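Local coordinates for protein thiamine-monophosphate kinase (Stenotrophomonas maltophilia, PDB 6XEP) that probably catalyses the ATP-dependent phosphorylation of thiamine monophosphate to thiamine diphosphate, the active form of vitamin B1, with the help of magnesium, at residues R207-L212 with E295-P300; D160-S165 with E277-A282. All blocks are in the same frame, centred on the assembly; numbering follows the deposited sequence. Where two conformers were deposited one is given.

Contact 1. Residues R207-L212 with E295-P300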
loop_
_atom_site.group_PDB
_atom_site.type_symbol
_atom_site.label_atom_id
_atom_site.label_comp_id
_atom_site.label_asym_id
_atom_site.label_seq_id
_atom_site.Cartn_x
_atom_site.Cartn_y
_atom_site.Cartn_z
ATOM N N ARG A 207 -1.872 0.240 -20.486
ATOM C CA ARG A 207 -2.891 0.056 -21.517
ATOM C C ARG A 207 -4.230 -0.333 -20.888
ATOM O O ARG A 207 -4.796 -1.398 -21.152
ATOM C CB ARG A 207 -2.426 -0.972 -22.545
ATOM C CG ARG A 207 -1.034 -0.686 -23.102
ATOM C CD ARG A 207 -0.975 0.665 -23.835
ATOM N NE ARG A 207 0.296 0.771 -24.542
ATOM C CZ ARG A 207 0.713 1.853 -25.179
ATOM N NH1 ARG A 207 -0.059 2.950 -25.202
ATOM N NH2 ARG A 207 1.906 1.833 -25.778
ATOM N N VAL A 208 -4.731 0.571 -20.037
ATOM C CA VAL A 208 -5.960 0.294 -19.286
ATOM C C VAL A 208 -7.149 0.130 -20.235
ATOM O O VAL A 208 -7.953 -0.802 -20.098
ATOM C CB VAL A 208 -6.222 1.400 -18.245
ATOM C CG1 VAL A 208 -7.514 1.110 -17.494
ATOM C CG2 VAL A 208 -5.043 1.516 -17.247
ATOM N N THR A 209 -7.297 1.046 -21.198
ATOM C CA THR A 209 -8.440 0.949 -22.109
ATOM C C THR A 209 -8.426 -0.370 -22.879
ATOM O O THR A 209 -9.465 -1.028 -23.020
ATOM C CB THR A 209 -8.454 2.137 -23.078
ATOM O OG1 THR A 209 -8.445 3.350 -22.321
ATOM C CG2 THR A 209 -9.710 2.106 -23.924
ATOM N N LEU A 210 -7.259 -0.788 -23.359
ATOM C CA LEU A 210 -7.157 -2.098 -23.996
ATOM C C LEU A 210 -7.572 -3.210 -23.039
ATOM O O LEU A 210 -8.355 -4.098 -23.400
ATOM C CB LEU A 210 -5.734 -2.336 -24.486
ATOM C CG LEU A 210 -5.442 -3.725 -25.068
ATOM C CD1 LEU A 210 -6.233 -3.981 -26.331
ATOM C CD2 LEU A 210 -3.936 -3.792 -25.386
ATOM N N GLY A 211 -7.055 -3.177 -21.812
ATOM C CA GLY A 211 -7.380 -4.226 -20.857
ATOM C C GLY A 211 -8.869 -4.370 -20.632
ATOM O O GLY A 211 -9.385 -5.487 -20.518
ATOM N N LEU A 212 -9.585 -3.251 -20.626
ATOM C CA LEU A 212 -11.025 -3.243 -20.406
ATOM C C LEU A 212 -11.806 -3.737 -21.603
ATOM O O LEU A 212 -13.016 -3.953 -21.481
ATOM C CB LEU A 212 -11.500 -1.837 -20.062
ATOM C CG LEU A 212 -11.115 -1.351 -18.669
ATOM C CD1 LEU A 212 -11.543 0.076 -18.533
ATOM C CD2 LEU A 212 -11.782 -2.216 -17.593
ATOM N N GLU A 295 -7.265 -0.154 -34.651
ATOM C CA GLU A 295 -7.645 1.106 -35.283
ATOM C C GLU A 295 -8.532 1.932 -34.362
ATOM O O GLU A 295 -8.382 3.156 -34.271
ATOM C CB GLU A 295 -8.365 0.832 -36.603
ATOM C CG GLU A 295 -7.488 0.168 -37.654
ATOM C CD GLU A 295 -6.357 1.075 -38.120
ATOM O OE1 GLU A 295 -6.651 2.202 -38.574
ATOM O OE2 GLU A 295 -5.180 0.665 -38.020
ATOM N N SER A 296 -9.469 1.272 -33.682
ATOM C CA SER A 296 -10.405 1.970 -32.805
ATOM C C SER A 296 -9.685 2.643 -31.644
ATOM O O SER A 296 -10.002 3.788 -31.277
ATOM C CB SER A 296 -11.452 0.984 -32.287
ATOM O OG SER A 296 -12.384 1.642 -31.443
ATOM N N LEU A 297 -8.689 1.965 -31.083
ATOM C CA LEU A 297 -7.907 2.463 -29.959
ATOM C C LEU A 297 -6.762 3.369 -30.376
ATOM O O LEU A 297 -6.126 3.956 -29.498
ATOM C CB LEU A 297 -7.331 1.293 -29.172
ATOM C CG LEU A 297 -8.331 0.361 -28.495
ATOM C CD1 LEU A 297 -7.602 -0.792 -27.848
ATOM C CD2 LEU A 297 -9.128 1.143 -27.474
ATOM N N ASP A 298 -6.464 3.473 -31.671
ATOM C CA ASP A 298 -5.237 4.126 -32.127
ATOM C C ASP A 298 -4.048 3.602 -31.321
ATOM O O ASP A 298 -3.222 4.355 -30.789
ATOM C CB ASP A 298 -5.352 5.657 -32.042
ATOM C CG ASP A 298 -4.197 6.368 -32.744
ATOM O OD1 ASP A 298 -3.550 5.741 -33.609
ATOM O OD2 ASP A 298 -3.919 7.541 -32.417
ATOM N N LEU A 299 -3.990 2.269 -31.206
ATOM C CA LEU A 299 -2.954 1.573 -30.464
ATOM C C LEU A 299 -2.511 0.361 -31.271
ATOM O O LEU A 299 -3.338 -0.494 -31.601
ATOM C CB LEU A 299 -3.476 1.132 -29.090
ATOM C CG LEU A 299 -2.533 0.231 -28.292
ATOM C CD1 LEU A 299 -1.289 0.981 -27.770
ATOM C CD2 LEU A 299 -3.288 -0.416 -27.152
ATOM N N PRO A 300 -1.239 0.241 -31.619
ATOM C CA PRO A 300 -0.813 -0.937 -32.383
ATOM C C PRO A 300 -1.061 -2.215 -31.599
ATOM O O PRO A 300 -0.767 -2.298 -30.407
ATOM C CB PRO A 300 0.683 -0.699 -32.603
ATOM C CG PRO A 300 0.856 0.788 -32.472
ATOM C CD PRO A 300 -0.130 1.187 -31.396
#
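A salt bridge from NH2 to E277 OE2 of strand 277-282 holds the guanidinium of R207, which lies against L299 across this contact. Methyl CD1 of L299 sits 3.3 Å above the guanidinium plane, over its centre, and 3.4 Å from R207 CZ. The R207 chain is bent at chi2 (-61°), which places CD within 4.0 Å of the same L299 CD1, so the aliphatic end and the charged head both lie against one methyl. The other branch of L299 turns to the helix: its CD2 is 3.9 Å from L210 CD2, the two side chains crossing at about a right angle. L210 also receives L297, again nearly perpendicular, with L210 CD1 and L297 CD1 3.8 Å apart. T209 and L297 run past each other in opposite directions; T209 CG2, anti to the backbone N, touches L297 CD2 at 3.7 Å. Leucine and threonine methyls carry the contact, and the one charged group takes part through its face. R207, L210 and L299 all touch S165 of strand 161-165. R207 is the N-cap residue of helix 208-214. Helix 287-297 ends in a Schellman motif at D298, whose phi is positive (48°), and L297 and L299, on either side of it in sequence, both point toward segment 207-212: a helix N-terminus packed against a Schellman-terminated helix in the PurM-like C-terminal domain.

Contact 2. Residues D160-S165 with E277-A282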
loop_
_atom_site.group_PDB
_atom_site.type_symbol
_atom_site.label_atom_id
_atom_site.label_comp_id
_atom_site.label_asym_id
_atom_site.label_seq_id
_atom_site.Cartn_x
_atom_site.Cartn_y
_atom_site.Cartn_z
ATOM N N ASP A 160 -4.154 -20.672 -30.407
ATOM C CA ASP A 160 -4.295 -19.223 -30.271
ATOM C C ASP A 160 -3.173 -18.489 -31.004
ATOM O O ASP A 160 -2.036 -18.963 -31.079
ATOM C CB ASP A 160 -4.255 -18.802 -28.798
ATOM C CG ASP A 160 -5.559 -19.046 -28.064
ATOM O OD1 ASP A 160 -6.541 -19.507 -28.694
ATOM O OD2 ASP A 160 -5.594 -18.764 -26.843
ATOM N N ASP A 161 -3.496 -17.306 -31.522
ATOM C CA ASP A 161 -2.466 -16.327 -31.850
ATOM C C ASP A 161 -1.972 -15.656 -30.568
ATOM O O ASP A 161 -2.722 -15.490 -29.608
ATOM C CB ASP A 161 -3.001 -15.241 -32.785
ATOM C CG ASP A 161 -3.441 -15.773 -34.133
ATOM O OD1 ASP A 161 -2.770 -16.683 -34.656
ATOM O OD2 ASP A 161 -4.450 -15.254 -34.689
ATOM N N ILE A 162 -0.713 -15.231 -30.578
ATOM C CA ILE A 162 -0.147 -14.388 -29.532
ATOM C C ILE A 162 -0.054 -12.971 -30.081
ATOM O O ILE A 162 0.395 -12.773 -31.222
ATOM C CB ILE A 162 1.238 -14.898 -29.096
ATOM C CG1 ILE A 162 1.156 -16.360 -28.628
ATOM C CG2 ILE A 162 1.809 -14.046 -27.952
ATOM C CD1 ILE A 162 2.525 -16.922 -28.241
ATOM N N TRP A 163 -0.459 -11.989 -29.268
ATOM C CA TRP A 163 -0.482 -10.575 -29.640
ATOM C C TRP A 163 0.234 -9.755 -28.585
ATOM O O TRP A 163 0.288 -10.139 -27.420
ATOM C CB TRP A 163 -1.912 -10.021 -29.748
ATOM C CG TRP A 163 -2.758 -10.639 -30.835
ATOM C CD1 TRP A 163 -3.430 -11.830 -30.779
ATOM C CD2 TRP A 163 -3.024 -10.086 -32.127
ATOM N NE1 TRP A 163 -4.090 -12.051 -31.958
ATOM C CE2 TRP A 163 -3.869 -10.991 -32.801
ATOM C CE3 TRP A 163 -2.634 -8.908 -32.777
ATOM C CZ2 TRP A 163 -4.332 -10.762 -34.105
ATOM C CZ3 TRP A 163 -3.091 -8.675 -34.066
ATOM C CH2 TRP A 163 -3.931 -9.608 -34.724
ATOM N N VAL A 164 0.734 -8.583 -28.980
ATOM C CA VAL A 164 1.286 -7.649 -28.006
ATOM C C VAL A 164 0.955 -6.220 -28.430
ATOM O O VAL A 164 0.895 -5.901 -29.620
ATOM C CB VAL A 164 2.813 -7.849 -27.815
ATOM C CG1 VAL A 164 3.593 -7.453 -29.063
ATOM C CG2 VAL A 164 3.303 -7.090 -26.572
ATOM N N SER A 165 0.717 -5.364 -27.444
ATOM C CA SER A 165 0.364 -3.974 -27.712
ATOM C C SER A 165 1.618 -3.115 -27.840
ATOM O O SER A 165 2.695 -3.477 -27.368
ATOM C CB SER A 165 -0.526 -3.419 -26.593
ATOM O OG SER A 165 0.160 -3.417 -25.323
ATOM N N GLU A 277 3.573 -3.025 -21.542
ATOM C CA GLU A 277 2.643 -3.369 -22.607
ATOM C C GLU A 277 1.830 -4.580 -22.170
ATOM O O GLU A 277 2.107 -5.181 -21.138
ATOM C CB GLU A 277 3.405 -3.645 -23.910
ATOM C CG GLU A 277 4.145 -2.411 -24.423
ATOM C CD GLU A 277 3.209 -1.319 -24.980
ATOM O OE1 GLU A 277 1.960 -1.471 -24.952
ATOM O OE2 GLU A 277 3.733 -0.293 -25.473
ATOM N N LEU A 278 0.797 -4.923 -22.941
ATOM C CA LEU A 278 -0.016 -6.102 -22.650
ATOM C C LEU A 278 0.239 -7.162 -23.711
ATOM O O LEU A 278 0.191 -6.863 -24.904
ATOM C CB LEU A 278 -1.511 -5.766 -22.630
ATOM C CG LEU A 278 -2.056 -4.969 -21.455
ATOM C CD1 LEU A 278 -3.597 -4.922 -21.539
ATOM C CD2 LEU A 278 -1.614 -5.603 -20.148
ATOM N N CYS A 279 0.498 -8.391 -23.280
ATOM C CA CYS A 279 0.619 -9.535 -24.186
ATOM C C CYS A 279 -0.578 -10.435 -23.949
ATOM O O CYS A 279 -0.914 -10.727 -22.791
ATOM C CB CYS A 279 1.933 -10.289 -23.942
ATOM S SG CYS A 279 2.122 -11.779 -24.928
ATOM N N PHE A 280 -1.256 -10.846 -25.027
ATOM C CA PHE A 280 -2.441 -11.679 -24.849
ATOM C C PHE A 280 -2.526 -12.726 -25.946
ATOM O O PHE A 280 -1.833 -12.657 -26.963
ATOM C CB PHE A 280 -3.735 -10.841 -24.788
ATOM C CG PHE A 280 -3.963 -9.958 -25.980
ATOM C CD1 PHE A 280 -3.334 -8.727 -26.077
ATOM C CD2 PHE A 280 -4.849 -10.344 -26.986
ATOM C CE1 PHE A 280 -3.560 -7.890 -27.158
ATOM C CE2 PHE A 280 -5.089 -9.515 -28.081
ATOM C CZ PHE A 280 -4.437 -8.276 -28.165
ATOM N N THR A 281 -3.375 -13.723 -25.713
ATOM C CA THR A 281 -3.646 -14.738 -26.713
ATOM C C THR A 281 -5.128 -14.681 -27.064
ATOM O O THR A 281 -5.962 -14.288 -26.233
ATOM C CB THR A 281 -3.240 -16.153 -26.229
ATOM O OG1 THR A 281 -4.288 -16.742 -25.445
ATOM C CG2 THR A 281 -1.938 -16.113 -25.419
ATOM N N ALA A 282 -5.432 -15.032 -28.314
ATOM C CA ALA A 282 -6.786 -14.976 -28.845
ATOM C C ALA A 282 -6.956 -16.054 -29.907
ATOM O O ALA A 282 -6.000 -16.431 -30.591
ATOM C CB ALA A 282 -7.108 -13.602 -29.460
#
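W163 and F280 face each other as a hydrogen-bonded pair of antiparallel strands, and their side chains fit together on one face of the sheet. F280 CG stands between its own backbone N and carbonyl carbon (chi1 56°), and the ring reaches across to W163, whose CB rests over its face, offset toward the rim, 3.5 Å from F280 CZ in a CH-pi contact. The five-membered ring of W163 and the F280 ring lie at 8° to each other, but are slid apart and barely overlap. The small A282 occupies the place beside the indole, its CB 4.3 Å from W163 CD1, and L290 of helix 287-297 packs on all three residues. Across the other face the relief is lower: I162 CG2 meets C279 SG at 3.8 Å, and V164 CG2 sits 3.5 Å from L278 O, with C279 CB farther off. Both ends of the pairing are closed by side chains. T281 OG1 donates to D160 OD2 over 2.8 Å, reaching its anti side. S165 OG donates a hydrogen bond to E277 OE1 and accepts L278 N in a nearly straight bond (175°), taking the place of a backbone carbonyl. E277 OE2 also pairs with a second arginine, R200, and D160 OD2 is gripped by Q157 N and H219 as well. These buried carboxylates would probably stay ionised; hydroxyl-carboxylate bonds hold both ends, while backbone bonds and apolar fit hold the middle.

Contacts 1 and 2 lie about 12 Å apart, centre to centre, in the AIR synthase-related C-terminal domain, and they touch. Their segments alternate along the chain: 160-165, 207-212, 277-282, 295-300. In the six-stranded mixed sheet, strands 161-165 and 277-282 are neighbours; helices 208-214 and 287-297 pack on the sheet face that carries W163 and F280, and contact 1 joins those helices near the S165 end. Strand 277-282 leads directly into helix 287-297. The direct link is R207 NH2 to E277 OE2, a 2.8 Å salt bridge, with L210 packed on S165. L278 lies close to D223, a predicted magnesium ligand, so this corner of the domain probably borders the active site.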